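Local structure of ABC transporter permease (Klebsiella pneumoniae, 5NUP) at residues Phe85-Leu90 and Leu110-Pro115; Arg22-Phe27 and Gln134-Gly139. The protein probably helps keep the outer membrane's lipid asymmetry as a membrane-embedded lipoprotein that removes phospholipids from the outer leaflet. One frame throughout, in Å; residues are numbered along the deposited sequence.

In the fold
Both interactions lie within the MlaA family region, on opposite sides of the chain's centre. Their centres are 32 Å apart, and their nearest atoms are about 11 Å apart without touching. The segments of interaction 2 come first and last along the chain, with both segments of interaction 1 between them. Interaction 2 pairs helix 18-35 with the hairpin of strands 133-135 and 139-141, and so encloses 106 residues, 69 of them helical. Interaction 1 joins helix 78-93 to the segment leading to helix 118-124. The two share no helix or strand. Interaction 1 borders a chain of another protein and bound detergent, whereas no other protein chain of the assembly touches interaction 2.

Interaction 1 (Phe85-Leu90 and Leu110-Pro115); sequences FTRFFL and LQRVEP
Arg-87 on helix 78-93 reaches across to Leu-110 and Arg-112 in the loop that follows helix 102-106. From CB the chain first runs beside the backbone N, with CG anti to the carbonyl carbon (chi1 -86°). CG and CD then pass the carbonyl oxygen of Leu-110, with Arg-87 CD 3.1 Å from Leu-110 O. A bend at chi3 (53°) places NE, which forms a salt bridge with Glu-65. Arg-87 CZ lies 3.6 Å from Arg-112 CA, which covers one face of the Arg-87 guanidinium, toward its rim. At the tip, Arg-87 NH1 donates a nearly straight hydrogen bond to Leu-110 O (2.9 Å, 169° at the hydrogen). The oxygen sits in the guanidinium plane, and the donor lies in the carbonyl plane. NH1 also forms a salt bridge with Asp-101. Arg-87 NH2 rests against Arg-112 CB at 3.8 Å. Two acids therefore pair with this buried arginine and probably balance its charge, which may also ease the nearness of the Arg-112 side chain.

Beside this polar grip, the Leu-110 side chain packs on the helix. It crosses Thr-86 at about a right angle, with Leu-110 CD2 3.8 Å from Thr-86 CB. The Thr-86 hydroxyl is hydrogen-bonded to the carbonyl of Met-82, one turn earlier. Leu-110 CD1 also meets Leu-90 CD1 at 4.4 Å. Thr-86 and Leu-110 are each also packed by an aromatic side chain of another protein's chain. A buried arginine thus ties the loop before helix 118-124 to helix 78-93 in the mainly helical MlaA fold, at its border with a partner protein.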
ATOM      1  N   PHE F  85       5.361 -32.449 -21.533  1.00 63.45           N
ATOM      2  CA  PHE F  85       4.370 -31.930 -20.599  1.00 66.44           C
ATOM      3  C   PHE F  85       4.427 -30.404 -20.544  1.00 71.76           C
ATOM      4  O   PHE F  85       3.387 -29.729 -20.571  1.00 59.65           O
ATOM      5  CB  PHE F  85       4.555 -32.514 -19.198  1.00 69.62           C
ATOM      6  CG  PHE F  85       3.690 -31.841 -18.162  1.00 66.76           C
ATOM      7  CD1 PHE F  85       4.147 -30.722 -17.472  1.00 65.23           C
ATOM      8  CD2 PHE F  85       2.403 -32.299 -17.909  1.00 66.54           C
ATOM      9  CE1 PHE F  85       3.348 -30.091 -16.566  1.00 62.03           C
ATOM     10  CE2 PHE F  85       1.595 -31.660 -16.976  1.00 62.26           C
ATOM     11  CZ  PHE F  85       2.066 -30.564 -16.315  1.00 61.81           C
ATOM     12  N   THR F  86       5.639 -29.846 -20.421  1.00 68.35           N
ATOM     13  CA  THR F  86       5.770 -28.397 -20.328  1.00 62.12           C
ATOM     14  C   THR F  86       5.232 -27.748 -21.586  1.00 62.79           C
ATOM     15  O   THR F  86       4.562 -26.711 -21.528  1.00 57.72           O
ATOM     16  CB  THR F  86       7.236 -27.994 -20.119  1.00 61.64           C
ATOM     17  OG1 THR F  86       7.784 -28.695 -18.987  1.00 67.63           O
ATOM     18  CG2 THR F  86       7.354 -26.492 -19.891  1.00 60.58           C
ATOM     19  N   ARG F  87       5.484 -28.373 -22.734  1.00 72.58           N
ATOM     20  CA  ARG F  87       4.943 -27.855 -23.982  1.00 67.25           C
ATOM     21  C   ARG F  87       3.422 -27.850 -23.941  1.00 57.14           C
ATOM     22  O   ARG F  87       2.792 -26.826 -24.203  1.00 55.88           O
ATOM     23  CB  ARG F  87       5.461 -28.682 -25.167  1.00 59.91           C
ATOM     24  CG  ARG F  87       6.808 -28.226 -25.692  1.00 60.20           C
ATOM     25  CD  ARG F  87       7.035 -28.715 -27.093  1.00 65.70           C
ATOM     26  NE  ARG F  87       5.903 -28.315 -27.916  1.00 75.87           N
ATOM     27  CZ  ARG F  87       5.828 -27.187 -28.604  1.00 73.11           C
ATOM     28  NH1 ARG F  87       6.818 -26.305 -28.578  1.00 74.97           N
ATOM     29  NH2 ARG F  87       4.735 -26.937 -29.294  1.00 68.32           N
ATOM     30  N   PHE F  88       2.812 -28.965 -23.543  1.00 57.62           N
ATOM     31  CA  PHE F  88       1.358 -29.005 -23.539  1.00 56.65           C
ATOM     32  C   PHE F  88       0.778 -27.976 -22.577  1.00 65.54           C
ATOM     33  O   PHE F  88      -0.202 -27.295 -22.900  1.00 54.53           O
ATOM     34  CB  PHE F  88       0.851 -30.409 -23.206  1.00 57.60           C
ATOM     35  CG  PHE F  88      -0.628 -30.484 -23.128  1.00 56.85           C
ATOM     36  CD1 PHE F  88      -1.398 -30.266 -24.255  1.00 55.96           C
ATOM     37  CD2 PHE F  88      -1.253 -30.714 -21.922  1.00 57.17           C
ATOM     38  CE1 PHE F  88      -2.784 -30.291 -24.170  1.00 55.40           C
ATOM     39  CE2 PHE F  88      -2.621 -30.746 -21.826  1.00 56.65           C
ATOM     40  CZ  PHE F  88      -3.391 -30.541 -22.955  1.00 60.07           C
ATOM     41  N   PHE F  89       1.409 -27.795 -21.415  1.00 62.62           N
ATOM     42  CA  PHE F  89       0.804 -26.991 -20.357  1.00 58.21           C
ATOM     43  C   PHE F  89       0.947 -25.501 -20.655  1.00 59.21           C
ATOM     44  O   PHE F  89      -0.049 -24.766 -20.690  1.00 53.31           O
ATOM     45  CB  PHE F  89       1.435 -27.390 -19.028  1.00 60.68           C
ATOM     46  CG  PHE F  89       1.342 -26.359 -17.953  1.00 63.09           C
ATOM     47  CD1 PHE F  89       0.104 -25.904 -17.494  1.00 55.84           C
ATOM     48  CD2 PHE F  89       2.496 -25.904 -17.326  1.00 62.23           C
ATOM     49  CE1 PHE F  89       0.035 -24.983 -16.476  1.00 55.18           C
ATOM     50  CE2 PHE F  89       2.429 -24.995 -16.300  1.00 60.13           C
ATOM     51  CZ  PHE F  89       1.199 -24.530 -15.876  1.00 58.49           C
ATOM     52  N   LEU F  90       2.165 -25.056 -20.966  1.00 61.97           N
ATOM     53  CA  LEU F  90       2.345 -23.669 -21.370  1.00 57.55           C
ATOM     54  C   LEU F  90       1.498 -23.317 -22.586  1.00 60.72           C
ATOM     55  O   LEU F  90       0.803 -22.293 -22.577  1.00 53.74           O
ATOM     56  CB  LEU F  90       3.823 -23.412 -21.657  1.00 62.27           C
ATOM     57  CG  LEU F  90       4.780 -23.706 -20.503  1.00 59.32           C
ATOM     58  CD1 LEU F  90       6.176 -23.197 -20.854  1.00 56.79           C
ATOM     59  CD2 LEU F  90       4.268 -23.043 -19.221  1.00 60.36           C
ATOM     60  N   LEU F 110      12.355 -26.278 -25.242  1.00 76.65           N
ATOM     61  CA  LEU F 110      10.953 -26.666 -25.352  1.00 79.10           C
ATOM     62  C   LEU F 110      10.408 -26.458 -26.764  1.00 79.95           C
ATOM     63  O   LEU F 110       9.183 -26.471 -26.960  1.00 71.18           O
ATOM     64  CB  LEU F 110      10.096 -25.887 -24.345  1.00 73.14           C
ATOM     65  CG  LEU F 110      10.605 -25.970 -22.904  1.00 70.71           C
ATOM     66  CD1 LEU F 110      10.069 -24.822 -22.049  1.00 61.79           C
ATOM     67  CD2 LEU F 110      10.360 -27.340 -22.266  1.00 73.84           C
ATOM     68  N   GLN F 111      11.287 -26.271 -27.747  1.00 90.61           N
ATOM     69  CA  GLN F 111      10.867 -26.122 -29.134  1.00 98.69           C
ATOM     70  C   GLN F 111      10.037 -27.310 -29.566  1.00 94.95           C
ATOM     71  O   GLN F 111      10.238 -28.428 -29.097  1.00 95.55           O
ATOM     72  CB  GLN F 111      12.087 -26.022 -30.037  1.00107.07           C
ATOM     73  CG  GLN F 111      13.098 -25.123 -29.430  1.00115.31           C
ATOM     74  CD  GLN F 111      13.384 -23.893 -30.218  1.00119.45           C
ATOM     75  OE1 GLN F 111      13.400 -23.908 -31.450  1.00125.70           O
ATOM     76  NE2 GLN F 111      13.629 -22.803 -29.508  1.00117.19           N
ATOM     77  N   ARG F 112       9.127 -27.067 -30.501  1.00 86.65           N
ATOM     78  CA  ARG F 112       8.337 -28.165 -31.016  1.00 79.63           C
ATOM     79  C   ARG F 112       9.267 -29.122 -31.738  1.00 74.32           C
ATOM     80  O   ARG F 112      10.266 -28.706 -32.330  1.00 75.36           O
ATOM     81  CB  ARG F 112       7.273 -27.684 -31.998  1.00 76.01           C
ATOM     82  CG  ARG F 112       6.584 -28.851 -32.661  1.00 74.44           C
ATOM     83  CD  ARG F 112       6.111 -28.582 -34.038  1.00 78.29           C
ATOM     84  NE  ARG F 112       4.703 -28.251 -34.038  1.00 80.44           N
ATOM     85  CZ  ARG F 112       4.139 -27.512 -34.975  1.00 79.91           C
ATOM     86  NH1 ARG F 112       4.873 -27.045 -35.977  1.00 76.49           N
ATOM     87  NH2 ARG F 112       2.855 -27.236 -34.906  1.00 79.71           N
ATOM     88  N   VAL F 113       8.972 -30.415 -31.628  1.00 79.85           N
ATOM     89  CA  VAL F 113       9.712 -31.465 -32.314  1.00 76.55           C
ATOM     90  C   VAL F 113       8.678 -32.499 -32.768  1.00 75.19           C
ATOM     91  O   VAL F 113       7.528 -32.466 -32.326  1.00 80.31           O
ATOM     92  CB  VAL F 113      10.821 -31.999 -31.369  1.00 71.50           C
ATOM     93  CG1 VAL F 113      10.282 -33.025 -30.391  1.00 67.57           C
ATOM     94  CG2 VAL F 113      12.026 -32.475 -32.150  1.00 86.33           C
ATOM     95  N   GLU F 114       9.069 -33.409 -33.732  1.00 71.23           N
ATOM     96  CA  GLU F 114       8.017 -34.275 -34.289  1.00 79.81           C
ATOM     97  C   GLU F 114       7.705 -35.412 -33.317  1.00 73.39           C
ATOM     98  O   GLU F 114       8.615 -35.924 -32.647  1.00 75.14           O
ATOM     99  CB  GLU F 114       8.378 -34.812 -35.703  1.00 92.09           C
ATOM    100  CG  GLU F 114       7.233 -35.697 -36.303  1.00101.87           C
ATOM    101  CD  GLU F 114       7.007 -35.613 -37.824  1.00105.71           C
ATOM    102  OE1 GLU F 114       7.441 -34.628 -38.463  1.00105.61           O
ATOM    103  OE2 GLU F 114       6.288 -36.482 -38.375  1.00104.40           O
ATOM    104  N   PRO F 115       6.427 -35.803 -33.204  1.00 65.63           N
ATOM    105  CA  PRO F 115       6.026 -36.665 -32.087  1.00 68.69           C
ATOM    106  C   PRO F 115       6.705 -38.020 -32.078  1.00 71.08           C
ATOM    107  O   PRO F 115       7.033 -38.583 -33.126  1.00 76.62           O
ATOM    108  CB  PRO F 115       4.504 -36.815 -32.279  1.00 64.58           C
ATOM    109  CG  PRO F 115       4.177 -36.177 -33.543  1.00 63.84           C
ATOM    110  CD  PRO F 115       5.239 -35.174 -33.805  1.00 64.06           C
TER

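Interaction 2 (Arg22-Phe27 and Gln134-Gly139); sequences RTMFNF and QLPFYG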
ATOM      1  N   ARG F  22       3.199 -50.547 -55.490  1.00 89.43           N
ATOM      2  CA  ARG F  22       3.546 -49.662 -56.600  1.00 85.82           C
ATOM      3  C   ARG F  22       2.328 -49.276 -57.412  1.00 89.55           C
ATOM      4  O   ARG F  22       2.330 -48.222 -58.064  1.00 84.37           O
ATOM      5  CB  ARG F  22       4.579 -50.274 -57.522  1.00 87.28           C
ATOM      6  CG  ARG F  22       5.984 -49.983 -57.121  1.00 88.21           C
ATOM      7  CD  ARG F  22       6.900 -50.778 -57.996  1.00 90.64           C
ATOM      8  NE  ARG F  22       8.189 -50.127 -58.185  1.00 92.02           N
ATOM      9  CZ  ARG F  22       9.345 -50.628 -57.773  1.00 98.40           C
ATOM     10  NH1 ARG F  22      10.470 -49.970 -58.000  1.00 94.72           N
ATOM     11  NH2 ARG F  22       9.379 -51.789 -57.134  1.00104.81           N
ATOM     12  N   THR F  23       1.281 -50.102 -57.369  1.00 94.33           N
ATOM     13  CA  THR F  23       0.043 -49.751 -58.050  1.00 91.69           C
ATOM     14  C   THR F  23      -0.647 -48.583 -57.355  1.00 85.50           C
ATOM     15  O   THR F  23      -1.069 -47.631 -58.021  1.00 81.30           O
ATOM     16  CB  THR F  23      -0.878 -50.977 -58.104  1.00 89.61           C
ATOM     17  OG1 THR F  23      -0.486 -51.835 -59.184  1.00 85.48           O
ATOM     18  CG2 THR F  23      -2.349 -50.573 -58.260  1.00 82.50           C
ATOM     19  N   MET F  24      -0.730 -48.608 -56.013  1.00 82.97           N
ATOM     20  CA  MET F  24      -1.314 -47.464 -55.315  1.00 79.59           C
ATOM     21  C   MET F  24      -0.424 -46.231 -55.395  1.00 79.79           C
ATOM     22  O   MET F  24      -0.937 -45.112 -55.462  1.00 78.09           O
ATOM     23  CB  MET F  24      -1.613 -47.763 -53.846  1.00 77.94           C
ATOM     24  CG  MET F  24      -2.505 -48.948 -53.580  1.00 82.51           C
ATOM     25  SD  MET F  24      -3.704 -49.359 -54.845  1.00 99.91           S
ATOM     26  CE  MET F  24      -4.654 -47.874 -55.075  1.00103.83           C
ATOM     27  N   PHE F  25       0.900 -46.402 -55.424  1.00 79.51           N
ATOM     28  CA  PHE F  25       1.749 -45.224 -55.428  1.00 79.55           C
ATOM     29  C   PHE F  25       1.606 -44.459 -56.724  1.00 85.50           C
ATOM     30  O   PHE F  25       1.543 -43.224 -56.714  1.00 81.42           O
ATOM     31  CB  PHE F  25       3.215 -45.591 -55.213  1.00 80.86           C
ATOM     32  CG  PHE F  25       4.153 -44.432 -55.493  1.00 86.78           C
ATOM     33  CD1 PHE F  25       4.692 -44.216 -56.760  1.00 92.08           C
ATOM     34  CD2 PHE F  25       4.458 -43.520 -54.482  1.00 81.73           C
ATOM     35  CE1 PHE F  25       5.543 -43.119 -57.004  1.00 94.76           C
ATOM     36  CE2 PHE F  25       5.298 -42.443 -54.711  1.00 85.46           C
ATOM     37  CZ  PHE F  25       5.844 -42.235 -55.972  1.00 88.64           C
ATOM     38  N   ASN F  26       1.518 -45.176 -57.837  1.00 85.89           N
ATOM     39  CA  ASN F  26       1.331 -44.498 -59.108  1.00 88.37           C
ATOM     40  C   ASN F  26      -0.013 -43.788 -59.156  1.00 86.64           C
ATOM     41  O   ASN F  26      -0.150 -42.740 -59.806  1.00 88.70           O
ATOM     42  CB  ASN F  26       1.454 -45.497 -60.261  1.00 91.74           C
ATOM     43  CG  ASN F  26       2.138 -44.907 -61.468  1.00 96.17           C
ATOM     44  OD1 ASN F  26       3.206 -44.301 -61.347  1.00 96.55           O
ATOM     45  ND2 ASN F  26       1.507 -45.038 -62.631  1.00 87.67           N
ATOM     46  N   PHE F  27      -1.009 -44.323 -58.459  1.00 83.41           N
ATOM     47  CA  PHE F  27      -2.249 -43.586 -58.307  1.00 78.90           C
ATOM     48  C   PHE F  27      -2.051 -42.338 -57.455  1.00 82.26           C
ATOM     49  O   PHE F  27      -2.581 -41.267 -57.782  1.00 86.37           O
ATOM     50  CB  PHE F  27      -3.323 -44.486 -57.710  1.00 77.98           C
ATOM     51  CG  PHE F  27      -4.584 -43.767 -57.411  1.00 76.70           C
ATOM     52  CD1 PHE F  27      -5.433 -43.394 -58.436  1.00 77.30           C
ATOM     53  CD2 PHE F  27      -4.927 -43.469 -56.113  1.00 75.04           C
ATOM     54  CE1 PHE F  27      -6.591 -42.732 -58.178  1.00 76.30           C
ATOM     55  CE2 PHE F  27      -6.095 -42.813 -55.842  1.00 76.83           C
ATOM     56  CZ  PHE F  27      -6.928 -42.440 -56.882  1.00 78.61           C
ATOM     57  N   GLN F 134       0.699 -49.674 -48.880  1.00 78.75           N
ATOM     58  CA  GLN F 134       0.611 -48.333 -49.429  1.00 77.64           C
ATOM     59  C   GLN F 134      -0.849 -48.038 -49.707  1.00 75.02           C
ATOM     60  O   GLN F 134      -1.502 -48.773 -50.453  1.00 78.89           O
ATOM     61  CB  GLN F 134       1.432 -48.183 -50.702  1.00 77.40           C
ATOM     62  CG  GLN F 134       1.064 -46.930 -51.418  1.00 80.67           C
ATOM     63  CD  GLN F 134       2.162 -45.942 -51.259  1.00 82.53           C
ATOM     64  OE1 GLN F 134       3.235 -46.306 -50.788  1.00 88.01           O
ATOM     65  NE2 GLN F 134       1.887 -44.676 -51.541  1.00 79.56           N
ATOM     66  N   LEU F 135      -1.330 -47.021 -49.144  1.00 79.54           N
ATOM     67  CA  LEU F 135      -2.750 -46.943 -49.399  1.00 81.03           C
ATOM     68  C   LEU F 135      -3.053 -45.855 -50.422  1.00 80.57           C
ATOM     69  O   LEU F 135      -2.306 -44.874 -50.547  1.00 79.27           O
ATOM     70  CB  LEU F 135      -3.530 -46.634 -48.115  1.00 80.63           C
ATOM     71  CG  LEU F 135      -3.756 -47.629 -46.979  1.00 76.33           C
ATOM     72  CD1 LEU F 135      -4.699 -48.732 -47.424  1.00 72.45           C
ATOM     73  CD2 LEU F 135      -2.471 -48.190 -46.494  1.00 83.68           C
ATOM     74  N   PRO F 136      -4.129 -46.019 -51.187  1.00 75.40           N
ATOM     75  CA  PRO F 136      -4.572 -44.928 -52.064  1.00 73.14           C
ATOM     76  C   PRO F 136      -5.121 -43.790 -51.216  1.00 73.13           C
ATOM     77  O   PRO F 136      -5.890 -44.020 -50.280  1.00 73.50           O
ATOM     78  CB  PRO F 136      -5.659 -45.579 -52.922  1.00 76.36           C
ATOM     79  CG  PRO F 136      -6.131 -46.750 -52.114  1.00 77.67           C
ATOM     80  CD  PRO F 136      -4.899 -47.257 -51.417  1.00 79.45           C
ATOM     81  N   PHE F 137      -4.699 -42.565 -51.542  1.00 70.51           N
ATOM     82  CA  PHE F 137      -5.084 -41.331 -50.855  1.00 69.14           C
ATOM     83  C   PHE F 137      -4.396 -41.158 -49.502  1.00 68.29           C
ATOM     84  O   PHE F 137      -4.205 -40.028 -49.050  1.00 72.91           O
ATOM     85  CB  PHE F 137      -6.608 -41.246 -50.663  1.00 72.09           C
ATOM     86  CG  PHE F 137      -7.403 -41.305 -51.952  1.00 84.86           C
ATOM     87  CD1 PHE F 137      -8.175 -42.427 -52.260  1.00 83.57           C
ATOM     88  CD2 PHE F 137      -7.367 -40.254 -52.867  1.00 84.77           C
ATOM     89  CE1 PHE F 137      -8.908 -42.499 -53.443  1.00 71.37           C
ATOM     90  CE2 PHE F 137      -8.102 -40.324 -54.058  1.00 79.67           C
ATOM     91  CZ  PHE F 137      -8.875 -41.447 -54.336  1.00 72.34           C
ATOM     92  N   TYR F 138      -3.999 -42.241 -48.848  1.00 68.63           N
ATOM     93  CA  TYR F 138      -3.351 -42.129 -47.533  1.00 73.14           C
ATOM     94  C   TYR F 138      -1.843 -41.944 -47.680  1.00 74.21           C
ATOM     95  O   TYR F 138      -1.287 -40.915 -47.292  1.00 80.69           O
ATOM     96  CB  TYR F 138      -3.690 -43.345 -46.673  1.00 72.12           C
ATOM     97  CG  TYR F 138      -3.301 -43.218 -45.228  1.00 74.76           C
ATOM     98  CD1 TYR F 138      -2.007 -43.518 -44.813  1.00 90.68           C
ATOM     99  CD2 TYR F 138      -4.225 -42.834 -44.267  1.00 76.03           C
ATOM    100  CE1 TYR F 138      -1.634 -43.423 -43.464  1.00 96.80           C
ATOM    101  CE2 TYR F 138      -3.869 -42.735 -42.923  1.00 84.54           C
ATOM    102  CZ  TYR F 138      -2.569 -43.032 -42.521  1.00 93.62           C
ATOM    103  OH  TYR F 138      -2.199 -42.936 -41.191  1.00 92.46           O
ATOM    104  N   GLY F 139      -1.167 -42.951 -48.203  1.00 77.38           N
ATOM    105  CA  GLY F 139       0.254 -42.863 -48.445  1.00 74.82           C
ATOM    106  C   GLY F 139       0.963 -44.084 -47.911  1.00 75.48           C
ATOM    107  O   GLY F 139       0.783 -45.181 -48.440  1.00 91.57           O
TER
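Met-24 and Phe-27 make a mostly apolar, partly buried contact with Pro-136 and Phe-137, where helix 18-35 packs against the turn after strand 133-135. The two phenylalanine rings form an edge-to-face (T-shaped) pair. Their planes are 88° apart and their centroids are separated by 5.0 Å. The rim of Phe-27 does the approaching: its CE2 lies over one face of Phe-137, offset toward that ring's rim, and Phe-27 CZ is 3.4 Å from Phe-137 CZ. The same ring also meets the proline, with Phe-27 CD2 3.9 Å from Pro-136 CB.

The turn belongs to a beta hairpin. Leu-135 N is hydrogen-bonded to Gly-139 O, with a weak return bond, so Pro-136, Phe-137 and Tyr-138 form the connection. Helix 18-35 also holds this turn through Asn-28, whose side chain bonds to the carbonyl of Leu-135 and the N-H of Phe-137.

Met-24 packs against Gln-134 and Pro-136. Met-24 CG is 3.6 Å from Pro-136 CD. Bends at chi2 and chi3 then bring its CE to the proline ring, next to CB and CG. Met-24 CB also packs on Gln-134 CG, at 3.7 Å. Farther along, the Gln-134 side chain lies beside Phe-25, its amide plane 84° from the ring. Met-198 of helix 194-209 touches Gln-134 as well.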